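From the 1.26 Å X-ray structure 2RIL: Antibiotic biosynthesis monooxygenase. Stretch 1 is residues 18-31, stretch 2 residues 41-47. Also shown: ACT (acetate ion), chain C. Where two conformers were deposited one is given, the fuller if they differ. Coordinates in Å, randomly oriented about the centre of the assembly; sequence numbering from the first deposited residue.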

ATOM      1  N   LYS A  18      -6.102  17.335   9.587  1.00 16.16           N
ATOM      2  CA  LYS A  18      -6.906  17.482   8.369  1.00 16.77           C
ATOM      3  C   LYS A  18      -7.336  16.152   7.712  1.00 14.99           C
ATOM      4  O   LYS A  18      -7.585  16.113   6.496  1.00 15.14           O
ATOM      5  CB  LYS A  18      -6.186  18.291   7.308  1.00 18.41           C
ATOM      6  CG  LYS A  18      -5.646  19.629   7.791  1.00 22.88           C
ATOM      7  CD  LYS A  18      -6.710  20.520   8.346  1.00 28.55           C
ATOM      8  CE  LYS A  18      -7.232  21.431   7.276  1.00 31.65           C
ATOM      9  NZ  LYS A  18      -8.278  22.321   7.822  1.00 35.12           N
ATOM     10  N   LEU A  19      -7.455  15.099   8.506  1.00 13.92           N
ATOM     11  CA  LEU A  19      -7.797  13.794   7.947  1.00 13.98           C
ATOM     12  C   LEU A  19      -9.148  13.788   7.231  1.00 12.32           C
ATOM     13  O   LEU A  19      -9.263  13.305   6.112  1.00 11.28           O
ATOM     14  CB  LEU A  19      -7.768  12.738   9.024  1.00 14.04           C
ATOM     15  CG  LEU A  19      -8.116  11.313   8.596  1.00 15.57           C
ATOM     16  CD1 LEU A  19      -7.110  10.812   7.543  1.00 17.49           C
ATOM     17  CD2 LEU A  19      -8.157  10.403   9.830  1.00 17.11           C
ATOM     18  N   GLU A  20     -10.175  14.375   7.847  1.00 11.82           N
ATOM     19  CA  GLU A  20     -11.487  14.290   7.212  1.00 11.57           C
ATOM     20  C   GLU A  20     -11.515  15.042   5.894  1.00 11.31           C
ATOM     21  O   GLU A  20     -12.123  14.590   4.923  1.00 11.17           O
ATOM     22  CB  GLU A  20     -12.615  14.768   8.148  1.00 11.90           C
ATOM     23  CG  GLU A  20     -14.009  14.594   7.557  1.00 12.42           C
ATOM     24  CD  GLU A  20     -14.455  13.155   7.354  1.00 14.05           C
ATOM     25  OE1 GLU A  20     -13.941  12.272   8.034  1.00 12.93           O
ATOM     26  OE2 GLU A  20     -15.347  12.866   6.496  1.00 14.49           O
ATOM     27  N   ALA A  21     -10.893  16.219   5.848  1.00 12.05           N
ATOM     28  CA  ALA A  21     -10.814  16.960   4.623  1.00 11.61           C
ATOM     29  C   ALA A  21     -10.094  16.149   3.545  1.00 11.94           C
ATOM     30  O   ALA A  21     -10.478  16.165   2.381  1.00 13.00           O
ATOM     31  CB  ALA A  21     -10.098  18.316   4.837  1.00 13.47           C
ATOM     32  N   ALA A  22      -9.032  15.458   3.935  1.00 11.77           N
ATOM     33  CA  ALA A  22      -8.274  14.623   2.976  1.00 11.86           C
ATOM     34  C   ALA A  22      -9.135  13.483   2.457  1.00 11.01           C
ATOM     35  O   ALA A  22      -9.116  13.197   1.252  1.00 11.42           O
ATOM     36  CB  ALA A  22      -7.019  14.072   3.645  1.00 12.75           C
ATOM     37  N   ILE A  23      -9.874  12.811   3.352  1.00 10.04           N
ATOM     38  CA  ILE A  23     -10.830  11.762   2.918  1.00  8.80           C
ATOM     39  C   ILE A  23     -11.816  12.281   1.901  1.00  8.93           C
ATOM     40  O   ILE A  23     -12.033  11.666   0.869  1.00  9.16           O
ATOM     41  CB  ILE A  23     -11.562  11.080   4.114  1.00  8.45           C
ATOM     42  CG1 ILE A  23     -10.560  10.340   5.021  1.00  9.61           C
ATOM     43  CG2 ILE A  23     -12.660  10.122   3.629  1.00 10.09           C
ATOM     44  CD1 ILE A  23     -11.172   9.962   6.405  1.00  9.67           C
ATOM     45  N   GLU A  24     -12.385  13.446   2.173  1.00 10.39           N
ATOM     46  CA  GLU A  24     -13.442  13.964   1.316  1.00 12.11           C
ATOM     47  C   GLU A  24     -12.880  14.388  -0.059  1.00 12.75           C
ATOM     48  O   GLU A  24     -13.524  14.184  -1.081  1.00 13.60           O
ATOM     49  CB  GLU A  24     -14.207  15.079   2.074  1.00 12.91           C
ATOM     50  CG  GLU A  24     -15.008  14.464   3.219  1.00 13.87           C
ATOM     51  CD  GLU A  24     -15.724  15.428   4.154  1.00 15.73           C
ATOM     52  OE1 GLU A  24     -15.896  16.599   3.802  1.00 18.34           O
ATOM     53  OE2 GLU A  24     -16.149  14.967   5.256  1.00 17.17           O
ATOM     54  N   TYR A  25     -11.658  14.920  -0.073  1.00 14.71           N
ATOM     55  CA  TYR A  25     -10.930  15.200  -1.325  1.00 14.73           C
ATOM     56  C   TYR A  25     -10.732  13.903  -2.104  1.00 13.62           C
ATOM     57  O   TYR A  25     -11.029  13.817  -3.297  1.00 13.45           O
ATOM     58  CB  TYR A  25      -9.567  15.856  -0.983  1.00 17.96           C
ATOM     59  CG  TYR A  25      -8.612  16.051  -2.133  1.00 20.70           C
ATOM     60  CD1 TYR A  25      -7.663  15.077  -2.469  1.00 23.34           C
ATOM     61  CD2 TYR A  25      -8.602  17.243  -2.815  1.00 25.30           C
ATOM     62  CE1 TYR A  25      -6.775  15.291  -3.539  1.00 25.27           C
ATOM     63  CE2 TYR A  25      -7.724  17.467  -3.857  1.00 26.56           C
ATOM     64  CZ  TYR A  25      -6.810  16.504  -4.201  1.00 25.00           C
ATOM     65  OH  TYR A  25      -5.945  16.777  -5.255  1.00 26.82           O
ATOM     66  N   TRP A  26     -10.279  12.876  -1.397  1.00 12.23           N
ATOM     67  CA  TRP A  26     -10.043  11.590  -2.008  1.00 11.88           C
ATOM     68  C   TRP A  26     -11.349  11.050  -2.599  1.00 10.83           C
ATOM     69  O   TRP A  26     -11.362  10.563  -3.737  1.00 11.37           O
ATOM     70  CB  TRP A  26      -9.425  10.624  -1.000  1.00 10.87           C
ATOM     71  CG  TRP A  26      -9.256   9.272  -1.650  1.00  9.75           C
ATOM     72  CD1 TRP A  26      -8.199   8.836  -2.409  1.00 10.30           C
ATOM     73  CD2 TRP A  26     -10.215   8.210  -1.680  1.00  8.38           C
ATOM     74  NE1 TRP A  26      -8.418   7.562  -2.853  1.00  9.45           N
ATOM     75  CE2 TRP A  26      -9.653   7.151  -2.423  1.00  7.69           C
ATOM     76  CE3 TRP A  26     -11.485   8.039  -1.130  1.00  8.51           C
ATOM     77  CZ2 TRP A  26     -10.329   5.968  -2.637  1.00  8.34           C
ATOM     78  CZ3 TRP A  26     -12.149   6.873  -1.363  1.00  8.73           C
ATOM     79  CH2 TRP A  26     -11.557   5.830  -2.086  1.00  8.49           C
ATOM     80  N   GLU A  27     -12.461  11.150  -1.861  1.00 10.25           N
ATOM     81  CA  GLU A  27     -13.747  10.660  -2.347  1.00 10.49           C
ATOM     82  C   GLU A  27     -14.216  11.321  -3.634  1.00 11.40           C
ATOM     83  O   GLU A  27     -14.741  10.652  -4.510  1.00 10.79           O
ATOM     84  CB  GLU A  27     -14.810  10.864  -1.284  1.00  9.94           C
ATOM     85  CG  GLU A  27     -14.661   9.946  -0.058  1.00  9.89           C
ATOM     86  CD  GLU A  27     -15.557  10.344   1.084  1.00 10.26           C
ATOM     87  OE1 GLU A  27     -15.631  11.573   1.367  1.00 10.68           O
ATOM     88  OE2 GLU A  27     -16.178   9.421   1.701  1.00 10.41           O
ATOM     89  N   ALA A  28     -14.012  12.633  -3.733  1.00 11.83           N
ATOM     90  CA  ALA A  28     -14.371  13.346  -4.955  1.00 13.00           C
ATOM     91  C   ALA A  28     -13.600  12.811  -6.160  1.00 12.86           C
ATOM     92  O   ALA A  28     -14.176  12.643  -7.245  1.00 13.96           O
ATOM     93  CB  ALA A  28     -14.163  14.866  -4.752  1.00 13.03           C
ATOM     94  N   HIS A  29     -12.322  12.524  -5.952  1.00 11.94           N
ATOM     95  CA  HIS A  29     -11.502  11.914  -6.973  1.00 12.27           C
ATOM     96  C   HIS A  29     -11.892  10.479  -7.304  1.00 11.58           C
ATOM     97  O   HIS A  29     -11.950  10.127  -8.461  1.00 11.58           O
ATOM     98  CB  HIS A  29     -10.030  12.046  -6.630  1.00 12.83           C
ATOM     99  CG  HIS A  29      -9.542  13.453  -6.724  1.00 14.19           C
ATOM    100  ND1 HIS A  29      -9.913  14.426  -5.820  1.00 17.80           N
ATOM    101  CD2 HIS A  29      -8.723  14.064  -7.619  1.00 18.77           C
ATOM    102  CE1 HIS A  29      -9.343  15.575  -6.157  1.00 18.62           C
ATOM    103  NE2 HIS A  29      -8.624  15.379  -7.253  1.00 18.46           N
ATOM    104  N   ARG A  30     -12.197   9.684  -6.288  0.50 10.85           N
ATOM    105  CA  ARG A  30     -12.695   8.340  -6.483  0.50 10.77           C
ATOM    106  C   ARG A  30     -13.988   8.311  -7.303  0.50 10.77           C
ATOM    107  O   ARG A  30     -14.171   7.444  -8.152  0.50 11.53           O
ATOM    108  CB  ARG A  30     -12.882   7.673  -5.127  0.50 10.94           C
ATOM    109  CG  ARG A  30     -13.418   6.276  -5.240  0.50 11.87           C
ATOM    110  CD  ARG A  30     -14.910   6.212  -5.030  0.50 12.96           C
ATOM    111  NE  ARG A  30     -15.185   5.858  -3.637  0.50 13.63           N
ATOM    112  CZ  ARG A  30     -15.744   6.646  -2.720  0.50 14.09           C
ATOM    113  NH1 ARG A  30     -16.147   7.891  -2.984  0.50 16.38           N
ATOM    114  NH2 ARG A  30     -15.926   6.164  -1.506  0.50 13.57           N
ATOM    115  N   ASP A  31     -14.890   9.249  -7.022  1.00 11.55           N
ATOM    116  CA  ASP A  31     -16.115   9.324  -7.787  1.00 12.10           C
ATOM    117  C   ASP A  31     -15.851   9.577  -9.282  1.00 12.17           C
ATOM    118  O   ASP A  31     -16.540   9.004 -10.118  1.00 14.39           O
ATOM    119  CB  ASP A  31     -17.068  10.374  -7.208  1.00 13.07           C
ATOM    120  CG  ASP A  31     -17.575  10.016  -5.821  1.00 14.86           C
ATOM    121  OD1 ASP A  31     -17.426   8.860  -5.381  1.00 15.85           O
ATOM    122  OD2 ASP A  31     -18.137  10.913  -5.147  1.00 19.31           O
TER
HETATM  123  C   ACT C 100     -11.647  -6.562  -8.093  1.00 33.56           C
HETATM  124  O   ACT C 100     -11.068  -5.922  -7.206  1.00 33.83           O
HETATM  125  OXT ACT C 100     -10.960  -7.500  -8.523  1.00 35.17           O
HETATM  126  CH3 ACT C 100     -13.028  -6.236  -8.587  1.00 33.03           C
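Stretch 2 41-47: STQLHQS

A strand packed on a helix meets it with every second side chain, and residues 41-47 illustrate the rule. The segment is extended throughout and runs almost antiparallel to helix 19-31, at 172°, with the axes 11.2 Å apart at closest approach. T42, L44 and Q46 direct their CA-to-CB bonds toward the helix, whereas Q43 points away. No hydrogen bond crosses the interface, and the contacts are mostly between carbon atoms.

L44 lies at its centre, in the t, p rotamer common for leucine. This conformation lays both methyls over one face of W26: CD1 stands 3.9 Å from the centroid of the five-membered ring, only 4° off its normal, a CH-pi contact, while CD2 of L44 is 3.7 Å from CE3 of W26. W26 directs its CA-to-CB bond toward the strand and, with chi1 t and chi2 86°, its indole has its edge at T42, CH2 of W26 lying 3.7 Å from CG2 of T42. With chi1 at -156°, T42 sets CG2 at this edge, and OG1 of T42 also lies 4.0 Å from CZ2 of W26; the hydroxyl is hydrogen-bonded elsewhere in the structure.

Q46 is extended, t at chi1 and chi2, which carries its amide to L19, NE2 of Q46 approaching CD2 of L19 to 3.2 Å. I23 starts sideways, but its m, t rotamer brings CD1 to 4.3 Å from OE1 of Q46.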

ATOM      1  N   SER A  41     -11.799  -1.683  -8.526  1.00  9.07           N
ATOM      2  CA  SER A  41     -12.108  -1.575  -7.128  1.00  9.46           C
ATOM      3  C   SER A  41     -11.079  -0.702  -6.430  1.00  7.93           C
ATOM      4  O   SER A  41     -10.004  -0.413  -6.993  1.00  8.12           O
ATOM      5  CB  SER A  41     -12.184  -2.961  -6.503  1.00  9.73           C
ATOM      6  OG  SER A  41     -10.933  -3.576  -6.532  1.00 11.20           O
ATOM      7  N   THR A  42     -11.394  -0.295  -5.191  1.00  7.36           N
ATOM      8  CA  THR A  42     -10.427   0.417  -4.394  1.00  7.90           C
ATOM      9  C   THR A  42     -10.627   0.167  -2.912  1.00  7.50           C
ATOM     10  O   THR A  42     -11.729  -0.203  -2.479  1.00  7.91           O
ATOM     11  CB  THR A  42     -10.489   1.925  -4.685  1.00  8.95           C
ATOM     12  OG1 THR A  42      -9.240   2.531  -4.357  1.00 10.30           O
ATOM     13  CG2 THR A  42     -11.626   2.584  -3.932  1.00  9.85           C
ATOM     14  N   GLN A  43      -9.545   0.356  -2.166  1.00  7.33           N
ATOM     15  CA  GLN A  43      -9.567   0.280  -0.720  1.00  7.88           C
ATOM     16  C   GLN A  43      -8.730   1.409  -0.167  1.00  6.98           C
ATOM     17  O   GLN A  43      -7.477   1.376  -0.254  1.00  6.30           O
ATOM     18  CB  GLN A  43      -9.029  -1.060  -0.215  1.00  7.97           C
ATOM     19  CG  GLN A  43      -9.852  -2.264  -0.622  1.00  9.58           C
ATOM     20  CD  GLN A  43      -9.219  -3.521  -0.141  1.00 11.47           C
ATOM     21  OE1 GLN A  43      -8.146  -3.846  -0.598  1.00 16.41           O
ATOM     22  NE2 GLN A  43      -9.812  -4.165   0.838  1.00 12.04           N
ATOM     23  N   LEU A  44      -9.395   2.397   0.410  1.00  7.26           N
ATOM     24  CA  LEU A  44      -8.657   3.504   1.037  1.00  6.51           C
ATOM     25  C   LEU A  44      -8.386   3.052   2.460  1.00  6.53           C
ATOM     26  O   LEU A  44      -9.312   2.741   3.210  1.00  7.02           O
ATOM     27  CB  LEU A  44      -9.524   4.774   1.117  1.00  6.91           C
ATOM     28  CG  LEU A  44      -8.802   5.997   1.740  1.00  7.48           C
ATOM     29  CD1 LEU A  44      -7.614   6.478   0.925  1.00  7.18           C
ATOM     30  CD2 LEU A  44      -9.829   7.099   1.991  1.00  8.37           C
ATOM     31  N   HIS A  45      -7.103   2.989   2.832  1.00  7.09           N
ATOM     32  CA  HIS A  45      -6.661   2.536   4.146  1.00  6.46           C
ATOM     33  C   HIS A  45      -6.298   3.765   5.006  1.00  6.28           C
ATOM     34  O   HIS A  45      -5.621   4.696   4.540  1.00  7.82           O
ATOM     35  CB  HIS A  45      -5.422   1.663   4.004  1.00  6.85           C
ATOM     36  CG  HIS A  45      -5.649   0.347   3.338  1.00  6.49           C
ATOM     37  ND1 HIS A  45      -5.858   0.206   1.975  1.00  7.92           N
ATOM     38  CD2 HIS A  45      -5.642  -0.910   3.862  1.00  6.47           C
ATOM     39  CE1 HIS A  45      -5.974  -1.094   1.709  1.00  7.46           C
ATOM     40  NE2 HIS A  45      -5.808  -1.788   2.825  1.00  7.01           N
ATOM     41  N   GLN A  46      -6.716   3.732   6.268  1.00  6.24           N
ATOM     42  CA  GLN A  46      -6.365   4.752   7.258  1.00  7.18           C
ATOM     43  C   GLN A  46      -5.478   4.126   8.323  1.00  7.21           C
ATOM     44  O   GLN A  46      -5.774   3.058   8.841  1.00  7.11           O
ATOM     45  CB  GLN A  46      -7.612   5.342   7.925  1.00  7.53           C
ATOM     46  CG  GLN A  46      -7.270   6.441   8.919  1.00  8.60           C
ATOM     47  CD  GLN A  46      -8.475   6.980   9.622  1.00 10.82           C
ATOM     48  OE1 GLN A  46      -9.534   7.039   9.031  1.00 12.29           O
ATOM     49  NE2 GLN A  46      -8.309   7.384  10.881  1.00 14.45           N
ATOM     50  N   SER A  47      -4.413   4.841   8.680  1.00  7.56           N
ATOM     51  CA  SER A  47      -3.508   4.350   9.684  1.00  8.55           C
ATOM     52  C   SER A  47      -4.185   4.282  11.042  1.00  9.21           C
ATOM     53  O   SER A  47      -4.979   5.165  11.396  1.00  9.71           O
ATOM     54  CB  SER A  47      -2.245   5.228   9.778  1.00  7.97           C
ATOM     55  OG  SER A  47      -2.532   6.547  10.225  1.00  9.46           O
TER